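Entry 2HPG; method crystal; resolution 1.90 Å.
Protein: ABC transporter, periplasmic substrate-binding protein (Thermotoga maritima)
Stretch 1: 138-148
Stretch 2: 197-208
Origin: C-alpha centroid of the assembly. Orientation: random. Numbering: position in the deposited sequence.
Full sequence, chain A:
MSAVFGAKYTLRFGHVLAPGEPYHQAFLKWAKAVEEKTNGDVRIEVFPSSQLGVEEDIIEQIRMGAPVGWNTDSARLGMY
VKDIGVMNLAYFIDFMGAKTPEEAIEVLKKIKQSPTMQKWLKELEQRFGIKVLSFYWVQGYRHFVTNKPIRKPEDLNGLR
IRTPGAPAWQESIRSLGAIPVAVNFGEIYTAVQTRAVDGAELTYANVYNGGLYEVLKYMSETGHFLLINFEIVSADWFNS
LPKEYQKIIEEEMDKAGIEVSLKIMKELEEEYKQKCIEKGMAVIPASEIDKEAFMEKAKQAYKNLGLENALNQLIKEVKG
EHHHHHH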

ATOM      1  N   VAL A 138      -1.219   1.639   6.180  1.00 18.41           N
ATOM      2  CA  VAL A 138      -1.358   2.635   5.131  1.00 18.88           C
ATOM      3  C   VAL A 138      -0.070   3.457   5.025  1.00 19.12           C
ATOM      4  O   VAL A 138       0.455   3.940   6.024  1.00 18.90           O
ATOM      5  N   GLN A 139       0.463   3.569   3.806  1.00 19.29           N
ATOM      6  CA  GLN A 139       1.689   4.334   3.593  1.00 19.38           C
ATOM      7  C   GLN A 139       1.406   5.792   3.264  1.00 19.44           C
ATOM      8  O   GLN A 139       2.315   6.621   3.279  1.00 20.16           O
ATOM      9  N   GLY A 140       0.149   6.122   2.970  1.00 18.50           N
ATOM     10  CA  GLY A 140      -0.229   7.494   2.703  1.00 18.20           C
ATOM     11  C   GLY A 140      -0.550   7.745   1.252  1.00 16.68           C
ATOM     12  O   GLY A 140      -0.477   6.832   0.431  1.00 16.56           O
ATOM     13  N   TYR A 141      -0.903   8.995   0.953  1.00 16.53           N
ATOM     14  CA  TYR A 141      -1.260   9.419  -0.395  1.00 15.16           C
ATOM     15  C   TYR A 141      -0.046   9.659  -1.252  1.00 15.48           C
ATOM     16  O   TYR A 141       0.932  10.267  -0.816  1.00 14.61           O
ATOM     17  N   ARG A 142      -0.171   9.230  -2.493  1.00 14.82           N
ATOM     18  CA  ARG A 142       0.850   9.405  -3.491  1.00 15.18           C
ATOM     19  C   ARG A 142       0.458  10.535  -4.417  1.00 14.72           C
ATOM     20  O   ARG A 142      -0.731  10.734  -4.723  1.00 13.08           O
ATOM     21  N   HIS A 143       1.474  11.290  -4.846  1.00 13.72           N
ATOM     22  CA  HIS A 143       1.299  12.497  -5.660  1.00 13.33           C
ATOM     23  C   HIS A 143       2.281  12.411  -6.813  1.00 12.61           C
ATOM     24  O   HIS A 143       3.226  11.651  -6.732  1.00 12.17           O
ATOM     25  N   PHE A 144       2.067  13.158  -7.882  1.00 13.03           N
ATOM     26  CA  PHE A 144       3.003  13.132  -9.007  1.00 13.36           C
ATOM     27  C   PHE A 144       4.286  13.918  -8.690  1.00 13.49           C
ATOM     28  O   PHE A 144       4.195  14.991  -8.108  1.00 13.21           O
ATOM     29  N   VAL A 145       5.439  13.386  -9.113  1.00 13.67           N
ATOM     30  CA  VAL A 145       6.734  14.014  -8.889  1.00 14.40           C
ATOM     31  C   VAL A 145       7.323  14.175 -10.282  1.00 14.95           C
ATOM     32  O   VAL A 145       7.629  13.191 -10.946  1.00 14.24           O
ATOM     33  N   THR A 146       7.447  15.424 -10.727  1.00 17.16           N
ATOM     34  CA  THR A 146       7.724  15.740 -12.129  1.00 17.49           C
ATOM     35  C   THR A 146       8.580  17.017 -12.262  1.00 18.69           C
ATOM     36  O   THR A 146       8.893  17.658 -11.275  1.00 19.58           O
ATOM     37  N   ASN A 147       8.968  17.352 -13.492  1.00 19.70           N
ATOM     38  CA  ASN A 147       9.607  18.648 -13.773  1.00 20.39           C
ATOM     39  C   ASN A 147       8.647  19.568 -14.554  1.00 21.27           C
ATOM     40  O   ASN A 147       9.079  20.517 -15.204  1.00 21.53           O
ATOM     41  N   LYS A 148       7.353  19.278 -14.436  1.00 21.44           N
ATOM     42  CA  LYS A 148       6.276  20.029 -15.068  1.00 22.16           C
ATOM     43  C   LYS A 148       5.105  19.995 -14.099  1.00 21.83           C
ATOM     44  O   LYS A 148       4.752  18.920 -13.622  1.00 22.06           O
ATOM     45  N   VAL A 197      12.867   8.183 -17.865  1.00 20.91           N
ATOM     46  CA  VAL A 197      11.515   8.584 -17.443  1.00 20.11           C
ATOM     47  C   VAL A 197      11.462  10.090 -17.163  1.00 19.79           C
ATOM     48  O   VAL A 197      12.505  10.737 -16.997  1.00 20.00           O
ATOM     49  N   ASP A 198      10.246  10.631 -17.104  1.00 18.79           N
ATOM     50  CA  ASP A 198      10.039  12.067 -16.887  1.00 18.94           C
ATOM     51  C   ASP A 198       9.689  12.388 -15.437  1.00 18.65           C
ATOM     52  O   ASP A 198       9.805  13.536 -14.995  1.00 19.65           O
ATOM     53  N   GLY A 199       9.253  11.377 -14.699  1.00 18.03           N
ATOM     54  CA  GLY A 199       8.839  11.583 -13.313  1.00 17.06           C
ATOM     55  C   GLY A 199       8.365  10.304 -12.668  1.00 15.65           C
ATOM     56  O   GLY A 199       8.560   9.204 -13.197  1.00 16.11           O
ATOM     57  N   ALA A 200       7.767  10.455 -11.497  1.00 15.43           N
ATOM     58  CA  ALA A 200       7.293   9.335 -10.698  1.00 14.69           C
ATOM     59  C   ALA A 200       6.035   9.771  -9.961  1.00 14.81           C
ATOM     60  O   ALA A 200       5.503  10.851 -10.196  1.00 15.83           O
ATOM     61  N   GLU A 201       5.528   8.907  -9.092  1.00 13.94           N
ATOM     62  CA  GLU A 201       4.374   9.237  -8.298  1.00 14.01           C
ATOM     63  C   GLU A 201       4.581   8.514  -6.983  1.00 13.43           C
ATOM     64  O   GLU A 201       4.758   7.302  -6.968  1.00 13.84           O
ATOM     65  N   LEU A 202       4.694   9.275  -5.902  1.00 13.22           N
ATOM     66  CA  LEU A 202       5.278   8.781  -4.656  1.00 13.18           C
ATOM     67  C   LEU A 202       4.730   9.561  -3.470  1.00 12.55           C
ATOM     68  O   LEU A 202       4.044  10.551  -3.635  1.00 11.52           O
ATOM     69  N   THR A 203       5.050   9.103  -2.262  1.00 13.61           N
ATOM     70  CA  THR A 203       4.818   9.872  -1.057  1.00 13.54           C
ATOM     71  C   THR A 203       5.982  10.843  -0.827  1.00 14.88           C
ATOM     72  O   THR A 203       7.028  10.691  -1.433  1.00 15.42           O
ATOM     73  N   TYR A 204       5.791  11.833   0.051  1.00 14.96           N
ATOM     74  CA  TYR A 204       6.840  12.801   0.361  1.00 15.53           C
ATOM     75  C   TYR A 204       8.045  12.119   1.037  1.00 15.30           C
ATOM     76  O   TYR A 204       9.191  12.506   0.821  1.00 15.67           O
ATOM     77  N   ALA A 205       7.791  11.116   1.872  1.00 16.59           N
ATOM     78  CA  ALA A 205       8.875  10.324   2.495  1.00 16.28           C
ATOM     79  C   ALA A 205       9.743   9.649   1.435  1.00 16.75           C
ATOM     80  O   ALA A 205      10.966   9.690   1.509  1.00 16.09           O
ATOM     81  N   ASN A 206       9.101   9.019   0.452  1.00 16.89           N
ATOM     82  CA  ASN A 206       9.828   8.363  -0.648  1.00 16.74           C
ATOM     83  C   ASN A 206      10.677   9.388  -1.383  1.00 16.31           C
ATOM     84  O   ASN A 206      11.855   9.152  -1.682  1.00 17.12           O
ATOM     85  N   VAL A 207      10.068  10.523  -1.716  1.00 15.57           N
ATOM     86  CA  VAL A 207      10.769  11.565  -2.473  1.00 15.33           C
ATOM     87  C   VAL A 207      11.932  12.105  -1.653  1.00 16.07           C
ATOM     88  O   VAL A 207      13.042  12.257  -2.162  1.00 17.09           O
ATOM     89  N   TYR A 208      11.698  12.385  -0.377  1.00 16.01           N
ATOM     90  CA  TYR A 208      12.767  12.953   0.445  1.00 16.45           C
ATOM     91  C   TYR A 208      13.927  11.965   0.705  1.00 16.84           C
ATOM     92  O   TYR A 208      15.127  12.301   0.557  1.00 16.62           O
TER

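The strand that runs through to Thr-146 and the one that ends at Leu-202 run antiparallel, and paired backbone hydrogen bonds at His-143 with Leu-202 and at Val-145 with Ala-200 fix which side chains become neighbours. Successive residues then alternate between faces: Phe-144 and Glu-201 share one, while His-143, Val-145, Ala-200 and Leu-202 share the other.

Arg-142 has the most surface covered. Its CB leaves sideways, and the chain (chi1 m, chi2 t, chi3 p) reaches across to Glu-201. There the two charged groups meet in a two-pronged salt bridge: NE of Arg-142 donates to OE2 of Glu-201 at 3.1 Å, and NH2 of Arg-142 donates to OE1 of Glu-201 at 2.9 Å. Glu-201, with chi1 and chi2 both p, brings its carboxylate to the edge of the guanidinium, near its plane, so both N-H bonds are almost straight. Such pairing suits a buried arginine, because it balances the charge and satisfies two of its N-H groups. The long aliphatic part of Arg-142 is also useful, its CG lying 3.9 Å from CG2 of Thr-203. Thr-203 (chi1 p) serves twice, because its OG1 caps the following helix by accepting from N of Asn-206 at 3.1 Å.

Val-145, in rotamer t, is the apolar counterpart. Its CG2 lies 3.6 Å from CG2 of Val-207, on the helix, and 4.1 Å from CB of Leu-202. A compact branched side chain fits here, joining strand to helix without polar groups to satisfy. On the same face, CD2 of His-143 (chi1 m) approaches CE2 of Tyr-204 at 3.8 Å, their rings oblique.

At the strand end, water takes over: water 1 accepts from N of Asn-147 and water 2 from its ND2, and both donate to O of Asp-198.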

ATOM      1  CB  VAL A 138      -2.627   3.497   5.417  1.00 18.80           C
ATOM      2  CG1 VAL A 138      -2.613   4.793   4.685  1.00 19.22           C
ATOM      3  CG2 VAL A 138      -3.888   2.675   5.054  1.00 19.51           C
ATOM      4  CB  GLN A 139       2.520   3.697   2.493  1.00 19.99           C
ATOM      5  CG  GLN A 139       3.352   2.532   2.969  1.00 20.31           C
ATOM      6  CD  GLN A 139       4.203   1.980   1.881  1.00 20.66           C
ATOM      7  OE1 GLN A 139       5.004   2.705   1.302  1.00 23.15           O
ATOM      8  NE2 GLN A 139       4.024   0.699   1.569  1.00 21.57           N
ATOM      9  CB  TYR A 141      -2.065  10.715  -0.375  1.00 16.00           C
ATOM     10  CG  TYR A 141      -3.393  10.523   0.247  1.00 15.86           C
ATOM     11  CD1 TYR A 141      -4.477  10.092  -0.508  1.00 14.76           C
ATOM     12  CD2 TYR A 141      -3.553  10.655   1.608  1.00 16.83           C
ATOM     13  CE1 TYR A 141      -5.690   9.881   0.074  1.00 14.49           C
ATOM     14  CE2 TYR A 141      -4.765  10.449   2.190  1.00 16.10           C
ATOM     15  CZ  TYR A 141      -5.827  10.063   1.416  1.00 15.96           C
ATOM     16  OH  TYR A 141      -7.036   9.839   2.014  1.00 16.88           O
ATOM     17  CB  ARG A 142       1.050   8.091  -4.246  1.00 15.11           C
ATOM     18  CG  ARG A 142       1.697   7.063  -3.347  1.00 16.25           C
ATOM     19  CD  ARG A 142       1.615   5.663  -3.834  1.00 18.11           C
ATOM     20  NE  ARG A 142       2.498   5.383  -4.968  1.00 20.25           N
ATOM     21  CZ  ARG A 142       3.590   4.611  -4.953  1.00 18.76           C
ATOM     22  NH1 ARG A 142       4.003   4.014  -3.857  1.00 18.50           N
ATOM     23  NH2 ARG A 142       4.251   4.409  -6.083  1.00 19.77           N
ATOM     24  CB  HIS A 143       1.606  13.746  -4.805  1.00 14.25           C
ATOM     25  CG  HIS A 143       0.734  13.880  -3.589  1.00 11.40           C
ATOM     26  ND1 HIS A 143      -0.640  13.928  -3.661  1.00 12.52           N
ATOM     27  CD2 HIS A 143       1.050  13.967  -2.272  1.00 12.19           C
ATOM     28  CE1 HIS A 143      -1.138  14.024  -2.437  1.00 13.92           C
ATOM     29  NE2 HIS A 143      -0.132  14.073  -1.577  1.00 12.62           N
ATOM     30  CB  PHE A 144       2.353  13.704 -10.254  1.00 14.38           C
ATOM     31  CG  PHE A 144       1.378  12.771 -10.902  1.00 14.20           C
ATOM     32  CD1 PHE A 144       1.826  11.712 -11.660  1.00 15.88           C
ATOM     33  CD2 PHE A 144       0.033  12.929 -10.718  1.00 16.24           C
ATOM     34  CE1 PHE A 144       0.935  10.838 -12.262  1.00 16.61           C
ATOM     35  CE2 PHE A 144      -0.862  12.072 -11.309  1.00 16.17           C
ATOM     36  CZ  PHE A 144      -0.404  11.017 -12.078  1.00 16.30           C
ATOM     37  CB  VAL A 145       7.702  13.177  -8.022  1.00 14.58           C
ATOM     38  CG1 VAL A 145       8.746  14.129  -7.346  1.00 12.89           C
ATOM     39  CG2 VAL A 145       6.961  12.360  -6.956  1.00 14.46           C
ATOM     40  CB  THR A 146       6.408  16.005 -12.861  1.00 17.88           C
ATOM     41  OG1 THR A 146       5.755  17.127 -12.244  1.00 19.35           O
ATOM     42  CG2 THR A 146       5.451  14.762 -12.816  1.00 15.26           C
ATOM     43  CB  ASN A 147      10.949  18.469 -14.502  1.00 19.93           C
ATOM     44  CG  ASN A 147      12.088  18.162 -13.554  1.00 20.37           C
ATOM     45  OD1 ASN A 147      12.232  18.804 -12.504  1.00 19.10           O
ATOM     46  ND2 ASN A 147      12.893  17.162 -13.899  1.00 19.57           N
ATOM     47  CB  LYS A 148       5.901  19.341 -16.382  1.00 22.76           C
ATOM     48  CG  LYS A 148       4.699  19.904 -17.083  1.00 24.36           C
ATOM     49  CD  LYS A 148       4.330  19.034 -18.292  1.00 24.27           C
ATOM     50  CE  LYS A 148       3.058  19.508 -18.930  1.00 25.50           C
ATOM     51  NZ  LYS A 148       2.669  18.621 -20.071  1.00 28.30           N
ATOM     52  CB  VAL A 197      10.993   7.808 -16.179  1.00 20.63           C
ATOM     53  CG1 VAL A 197      10.977   6.299 -16.435  1.00 20.53           C
ATOM     54  CG2 VAL A 197      11.810   8.144 -14.944  1.00 18.48           C
ATOM     55  CB  ASP A 198       8.913  12.588 -17.765  1.00 18.80           C
ATOM     56  CG  ASP A 198       9.198  12.430 -19.225  1.00 20.22           C
ATOM     57  OD1 ASP A 198      10.314  12.793 -19.648  1.00 23.61           O
ATOM     58  OD2 ASP A 198       8.291  11.969 -19.959  1.00 19.20           O
ATOM     59  CB  ALA A 200       8.372   8.886  -9.700  1.00 14.26           C
ATOM     60  CB  GLU A 201       3.085   8.847  -9.035  1.00 14.37           C
ATOM     61  CG  GLU A 201       2.981   7.429  -9.490  1.00 15.53           C
ATOM     62  CD  GLU A 201       2.472   6.472  -8.437  1.00 17.24           C
ATOM     63  OE1 GLU A 201       2.830   5.282  -8.498  1.00 18.02           O
ATOM     64  OE2 GLU A 201       1.728   6.897  -7.549  1.00 18.80           O
ATOM     65  CB  LEU A 202       6.810   8.955  -4.687  1.00 14.20           C
ATOM     66  CG  LEU A 202       7.616   8.122  -5.692  1.00 13.61           C
ATOM     67  CD1 LEU A 202       9.084   8.584  -5.730  1.00 15.13           C
ATOM     68  CD2 LEU A 202       7.563   6.613  -5.422  1.00 10.69           C
ATOM     69  CB  THR A 203       4.776   8.946   0.138  1.00 13.68           C
ATOM     70  OG1 THR A 203       6.071   8.380   0.307  1.00 12.67           O
ATOM     71  CG2 THR A 203       3.742   7.835  -0.095  1.00 12.15           C
ATOM     72  CB  TYR A 204       6.282  13.916   1.259  1.00 15.82           C
ATOM     73  CG  TYR A 204       5.479  15.013   0.544  1.00 15.65           C
ATOM     74  CD1 TYR A 204       6.120  16.039  -0.120  1.00 14.53           C
ATOM     75  CD2 TYR A 204       4.081  15.030   0.574  1.00 15.41           C
ATOM     76  CE1 TYR A 204       5.423  17.052  -0.701  1.00 15.24           C
ATOM     77  CE2 TYR A 204       3.367  16.053  -0.034  1.00 14.95           C
ATOM     78  CZ  TYR A 204       4.051  17.050  -0.683  1.00 16.23           C
ATOM     79  OH  TYR A 204       3.399  18.091  -1.324  1.00 15.87           O
ATOM     80  CB  ALA A 205       8.287   9.274   3.443  1.00 17.05           C
ATOM     81  CB  ASN A 206       8.864   7.782  -1.697  1.00 16.47           C
ATOM     82  CG  ASN A 206       8.046   6.593  -1.208  1.00 19.71           C
ATOM     83  OD1 ASN A 206       8.420   5.878  -0.273  1.00 23.02           O
ATOM     84  ND2 ASN A 206       6.906   6.380  -1.851  1.00 17.21           N
ATOM     85  CB  VAL A 207       9.839  12.727  -2.866  1.00 14.85           C
ATOM     86  CG1 VAL A 207      10.654  13.898  -3.472  1.00 14.33           C
ATOM     87  CG2 VAL A 207       8.751  12.234  -3.847  1.00 14.08           C
ATOM     88  CB  TYR A 208      12.231  13.461   1.784  1.00 17.24           C
ATOM     89  CG  TYR A 208      13.319  14.201   2.576  1.00 17.14           C
ATOM     90  CD1 TYR A 208      13.644  15.503   2.270  1.00 18.66           C
ATOM     91  CD2 TYR A 208      14.010  13.572   3.613  1.00 19.69           C
ATOM     92  CE1 TYR A 208      14.650  16.185   2.972  1.00 18.50           C
ATOM     93  CE2 TYR A 208      15.016  14.233   4.324  1.00 18.92           C
ATOM     94  CZ  TYR A 208      15.323  15.549   3.991  1.00 20.28           C
ATOM     95  OH  TYR A 208      16.313  16.262   4.679  1.00 23.15           O
TER
HETATM   96  O   HOH W   1       8.150  15.805 -15.855  1.00 15.30           O
HETATM   97  O   HOH W   2      11.954  14.996 -15.798  1.00 24.47           O